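Local coordinates for protein Two-component system sensor histidine kinase (PDB 3OTT) that probably senses saccharides outside the cell as part of a membrane-bound histidine kinase that controls transcription, this chain being its extracellular part of two beta-propellers and a beta-sandwich domain, at residues N520-D525 / I561-C566; K597-S601 / Y612-A616. Residues are numbered along the deposited sequence.

Contact 1: N520-D525 / I561-C566; sequences NYLLCD and ILSMTC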
loop_
_atom_site.group_PDB
_atom_site.type_symbol
_atom_site.label_atom_id
_atom_site.label_comp_id
_atom_site.label_asym_id
_atom_site.label_seq_id
_atom_site.Cartn_x
_atom_site.Cartn_y
_atom_site.Cartn_z
ATOM N N ASN B 520 13.980 -34.862 2.287
ATOM C CA ASN B 520 13.224 -33.846 1.594
ATOM C C ASN B 520 14.067 -32.608 1.272
ATOM O O ASN B 520 13.523 -31.608 0.880
ATOM C CB ASN B 520 11.968 -33.434 2.393
ATOM C CG ASN B 520 12.321 -32.519 3.564
ATOM O OD1 ASN B 520 13.261 -32.813 4.317
ATOM N ND2 ASN B 520 11.610 -31.377 3.691
ATOM N N TYR B 521 15.384 -32.696 1.397
ATOM C CA TYR B 521 16.230 -31.595 1.035
ATOM C C TYR B 521 17.602 -32.072 0.674
ATOM O O TYR B 521 18.157 -32.958 1.335
ATOM C CB TYR B 521 16.368 -30.535 2.157
ATOM C CG TYR B 521 16.564 -29.149 1.569
ATOM C CD1 TYR B 521 17.828 -28.686 1.208
ATOM C CD2 TYR B 521 15.458 -28.292 1.345
ATOM C CE1 TYR B 521 17.993 -27.402 0.598
ATOM C CE2 TYR B 521 15.617 -27.030 0.771
ATOM C CZ TYR B 521 16.882 -26.579 0.399
ATOM O OH TYR B 521 17.033 -25.291 -0.169
ATOM N N LEU B 522 18.189 -31.422 -0.321
ATOM C CA LEU B 522 19.510 -31.822 -0.796
ATOM C C LEU B 522 20.381 -30.636 -1.233
ATOM O O LEU B 522 19.885 -29.707 -1.813
ATOM C CB LEU B 522 19.347 -32.822 -1.927
ATOM C CG LEU B 522 20.381 -33.785 -2.526
ATOM C CD1 LEU B 522 20.732 -33.360 -3.889
ATOM C CD2 LEU B 522 21.613 -34.205 -1.712
ATOM N N LEU B 523 21.675 -30.701 -0.914
ATOM C CA LEU B 523 22.653 -29.686 -1.269
ATOM C C LEU B 523 24.088 -30.232 -1.283
ATOM O O LEU B 523 24.372 -31.278 -0.686
ATOM C CB LEU B 523 22.514 -28.417 -0.403
ATOM C CG LEU B 523 22.985 -28.158 1.034
ATOM C CD1 LEU B 523 24.534 -28.295 1.220
ATOM C CD2 LEU B 523 22.609 -26.737 1.469
ATOM N N CYS B 524 24.960 -29.535 -2.017
ATOM C CA CYS B 524 26.397 -29.846 -2.081
ATOM C C CYS B 524 27.164 -28.627 -1.612
ATOM O O CYS B 524 26.848 -27.511 -2.017
ATOM C CB CYS B 524 26.845 -30.175 -3.500
ATOM S SG CYS B 524 28.582 -30.892 -3.659
ATOM N N ASP B 525 28.159 -28.849 -0.748
ATOM C CA ASP B 525 28.910 -27.757 -0.147
ATOM C C ASP B 525 30.193 -27.536 -0.954
ATOM O O ASP B 525 30.503 -28.331 -1.857
ATOM C CB ASP B 525 29.098 -27.994 1.373
ATOM C CG ASP B 525 30.154 -29.049 1.733
ATOM O OD1 ASP B 525 30.919 -29.578 0.883
ATOM O OD2 ASP B 525 30.289 -29.316 2.942
ATOM N N ILE B 561 12.189 -29.723 7.861
ATOM C CA ILE B 561 13.200 -28.811 7.317
ATOM C C ILE B 561 12.609 -28.017 6.151
ATOM O O ILE B 561 12.074 -28.614 5.209
ATOM C CB ILE B 561 14.450 -29.584 6.850
ATOM C CG1 ILE B 561 15.154 -30.223 8.070
ATOM C CG2 ILE B 561 15.359 -28.683 6.117
ATOM C CD1 ILE B 561 16.514 -30.775 7.774
ATOM N N LEU B 562 12.695 -26.689 6.234
ATOM C CA LEU B 562 12.086 -25.809 5.221
ATOM C C LEU B 562 13.113 -25.350 4.147
ATOM O O LEU B 562 12.780 -25.270 2.967
ATOM C CB LEU B 562 11.347 -24.613 5.863
ATOM C CG LEU B 562 10.168 -24.710 6.878
ATOM C CD1 LEU B 562 9.627 -23.273 7.301
ATOM C CD2 LEU B 562 8.977 -25.633 6.442
ATOM N N SER B 563 14.350 -25.088 4.574
ATOM C CA SER B 563 15.404 -24.610 3.739
ATOM C C SER B 563 16.751 -24.909 4.395
ATOM O O SER B 563 16.856 -24.944 5.630
ATOM C CB SER B 563 15.278 -23.096 3.523
ATOM O OG SER B 563 16.138 -22.687 2.445
ATOM N N MET B 564 17.783 -25.122 3.585
ATOM C CA MET B 564 19.162 -25.343 4.117
ATOM C C MET B 564 20.129 -24.592 3.230
ATOM O O MET B 564 20.005 -24.666 2.004
ATOM C CB MET B 564 19.563 -26.812 4.014
ATOM C CG MET B 564 18.876 -27.746 4.994
ATOM S SD MET B 564 19.275 -29.485 4.726
ATOM C CE MET B 564 20.991 -29.547 5.054
ATOM N N THR B 565 21.109 -23.902 3.806
ATOM C CA THR B 565 22.099 -23.299 2.944
ATOM C C THR B 565 23.505 -23.287 3.553
ATOM O O THR B 565 23.634 -23.255 4.792
ATOM C CB THR B 565 21.631 -21.884 2.475
ATOM O OG1 THR B 565 22.167 -21.635 1.190
ATOM C CG2 THR B 565 22.032 -20.763 3.432
ATOM N N CYS B 566 24.542 -23.285 2.703
ATOM C CA CYS B 566 25.946 -23.206 3.191
ATOM C C CYS B 566 26.277 -21.769 3.506
ATOM O O CYS B 566 26.029 -20.885 2.692
ATOM C CB CYS B 566 26.989 -23.672 2.172
ATOM S SG CYS B 566 26.790 -25.371 1.744
HETATM O O HOH W 1 12.400 -32.503 7.096
HETATM O O HOH W 2 14.507 -23.009 0.016
#

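Contact 2: K597-S601 / Y612-A616; sequences KRFTS and YLGGA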
loop_
_atom_site.group_PDB
_atom_site.type_symbol
_atom_site.label_atom_id
_atom_site.label_comp_id
_atom_site.label_asym_id
_atom_site.label_seq_id
_atom_site.Cartn_x
_atom_site.Cartn_y
_atom_site.Cartn_z
ATOM N N LYS B 597 9.580 -15.881 13.699
ATOM C CA LYS B 597 9.345 -16.036 12.254
ATOM C C LYS B 597 9.997 -17.298 11.718
ATOM O O LYS B 597 11.051 -17.725 12.230
ATOM C CB LYS B 597 9.875 -14.843 11.463
ATOM C CG LYS B 597 9.212 -13.550 11.825
ATOM C CD LYS B 597 7.941 -13.308 11.032
ATOM C CE LYS B 597 7.622 -11.813 11.052
ATOM N NZ LYS B 597 8.897 -11.034 11.086
ATOM N N ARG B 598 9.374 -17.895 10.705
ATOM C CA ARG B 598 9.862 -19.136 10.132
ATOM C C ARG B 598 10.181 -18.911 8.639
ATOM O O ARG B 598 9.431 -18.257 7.896
ATOM C CB ARG B 598 8.868 -20.257 10.363
ATOM C CG ARG B 598 8.543 -20.502 11.903
ATOM C CD ARG B 598 9.777 -20.968 12.681
ATOM N NE ARG B 598 9.475 -21.288 14.074
ATOM C CZ ARG B 598 10.054 -20.707 15.121
ATOM N NH1 ARG B 598 10.961 -19.754 14.970
ATOM N NH2 ARG B 598 9.721 -21.080 16.333
ATOM N N PHE B 599 11.325 -19.387 8.221
ATOM C CA PHE B 599 11.868 -18.931 6.985
ATOM C C PHE B 599 11.842 -20.045 6.022
ATOM O O PHE B 599 12.313 -21.099 6.341
ATOM C CB PHE B 599 13.273 -18.375 7.212
ATOM C CG PHE B 599 13.294 -17.199 8.193
ATOM C CD1 PHE B 599 12.647 -15.986 7.871
ATOM C CD2 PHE B 599 13.896 -17.324 9.417
ATOM C CE1 PHE B 599 12.648 -14.914 8.748
ATOM C CE2 PHE B 599 13.895 -16.251 10.329
ATOM C CZ PHE B 599 13.272 -15.061 10.003
ATOM N N THR B 600 11.258 -19.818 4.847
ATOM C CA THR B 600 11.094 -20.887 3.871
ATOM C C THR B 600 12.123 -20.725 2.741
ATOM O O THR B 600 12.106 -21.461 1.759
ATOM C CB THR B 600 9.710 -20.839 3.279
ATOM O OG1 THR B 600 9.479 -19.478 2.962
ATOM C CG2 THR B 600 8.645 -21.325 4.286
ATOM N N SER B 601 13.069 -19.816 2.937
ATOM C CA SER B 601 14.081 -19.532 1.928
ATOM C C SER B 601 15.364 -19.010 2.578
ATOM O O SER B 601 15.287 -18.247 3.531
ATOM C CB SER B 601 13.522 -18.399 1.030
ATOM O OG SER B 601 14.231 -18.529 -0.165
ATOM N N TYR B 612 20.254 -13.718 3.881
ATOM C CA TYR B 612 18.848 -13.337 3.662
ATOM C C TYR B 612 17.959 -14.504 4.035
ATOM O O TYR B 612 18.210 -15.650 3.599
ATOM C CB TYR B 612 18.613 -12.944 2.200
ATOM C CG TYR B 612 19.423 -11.704 1.850
ATOM C CD1 TYR B 612 18.927 -10.416 2.082
ATOM C CD2 TYR B 612 20.688 -11.814 1.326
ATOM C CE1 TYR B 612 19.679 -9.294 1.797
ATOM C CE2 TYR B 612 21.459 -10.651 1.010
ATOM C CZ TYR B 612 20.955 -9.422 1.270
ATOM O OH TYR B 612 21.719 -8.324 0.971
ATOM N N LEU B 613 16.917 -14.215 4.813
ATOM C CA LEU B 613 16.059 -15.275 5.300
ATOM C C LEU B 613 14.629 -14.966 4.825
ATOM O O LEU B 613 13.992 -14.024 5.296
ATOM C CB LEU B 613 16.161 -15.381 6.809
ATOM C CG LEU B 613 17.559 -15.640 7.399
ATOM C CD1 LEU B 613 18.325 -14.347 7.800
ATOM C CD2 LEU B 613 17.445 -16.579 8.610
ATOM N N GLY B 614 14.156 -15.706 3.844
ATOM C CA GLY B 614 12.934 -15.275 3.165
ATOM C C GLY B 614 11.779 -15.963 3.802
ATOM O O GLY B 614 11.881 -17.114 4.230
ATOM N N GLY B 615 10.693 -15.235 3.950
ATOM C CA GLY B 615 9.558 -15.726 4.699
ATOM C C GLY B 615 8.301 -15.072 4.212
ATOM O O GLY B 615 8.159 -14.850 3.024
ATOM N N ALA B 616 7.372 -14.793 5.137
ATOM C CA ALA B 616 6.053 -14.303 4.791
ATOM C C ALA B 616 6.091 -12.792 4.604
ATOM O O ALA B 616 6.389 -12.056 5.541
ATOM C CB ALA B 616 5.055 -14.684 5.895
#

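Contact 1: N520-D525 / I561-C566
Two strands, 520-524 and 561-566, run nearly parallel. Their axes are 7.6 Å apart at an angle of 9°, too far for backbone pairing, so side chains fill the gap. Y521 and L523 point toward the second strand; I561, M564 and C566 point back. The chi1 of Y521 lies between wells at -149°. It lays the ring across the other strand: M564 N lies over one ring face, 3.6 Å from Y521 CZ. M564 (m, t, p) brings its SD obliquely to the ring, 4.8 Å from the Y521 centroid, a Met-aromatic contact. With chi1 and chi2 both p, L523 sets CD2 4.0 Å from M564 CB and CD1 3.7 Å from C566 SG. N520 (chi1 p) turns its amide to the second strand: ND2 donates to I561 O at 3.2 Å. One water links N520 OD1 to I561 N.

These are the innermost strands of adjacent propeller blades. D525 CB packs 3.5 Å from C566 SG. The D525 carboxylate also joins the blades, with L529 and W531 in its own and a salt bridge to R584 of the next. Strands 530-534 and 570-575 flank the contact outward, and 474-479 of the preceding blade packs on Y521 and L522.

Contact 2: K597-S601 / Y612-A616
Segment 597-601 leads into strand 601-605, the innermost of the last blade of the second propeller. Segment 612-616 lies on strand 610-615, the next one outward. The two strands are antiparallel neighbours, and S601 with G614 is a hydrogen-bonded pair. G614 N donates to S601 O at 2.8 Å with good geometry. The same S601 O takes a CA-H...O contact from L613 CA at 3.5 Å. In return, G614 O accepts T600 N at 2.8 Å and, weakly, S601 N at 3.2 Å. T600 and S601 thus both face G614, a classic beta bulge. The bulge lets one carbonyl serve two amides.

Partners outside the pair satisfy other groups. F599 O accepts a hydrogen bond from S574 OG in the preceding blade. T600 OG1 bonds to F326 O and Q325 NE2 at the start of the following blade, and G615 makes a backbone hydrogen bond with F326. R598 is held by weak bonds: NH1 to K597 O at 3.4 Å and to T595 O, and NE to T576 O.

The apolar part rests on F599 and L613. F599 points toward L613 and receives L613 CB over the ring face, 3.8 Å from the ring centroid, as a CH-pi contact. G614 lets the chains come this close, for a CB there would clash with S601 CB, and one on G615 would be tight against F599 CD1 and R598 O.

The chemistry implies a junction with three parts: main-chain hydrogen bonds set the bulge, the F599-L613 contact packs beside it, and hydroxyls of S574 and T600 tie it to the neighbouring blades.

In the fold
Both contacts lie in the second of two seven-bladed propellers, with centres about 14 Å apart. They come in series along the chain: contact 1 closes before contact 2 opens. Contact 1 joins the inner strands of two consecutive blades. Contact 2 lies within the blade that follows, where strands 601-605, 610-615 and 618-623 are completed by strand 310-313 from the start of the propeller. This blade, built from both ends of the propeller sequence, closes the ring. The contacts touch directly: L562 CD1 lies 3.6 Å from F599 O and 3.7 Å from T600 CG2. Strand 561-567 therefore packs against one blade on each side, so the two contacts form a continuous run of blade-to-blade packing up to the closure.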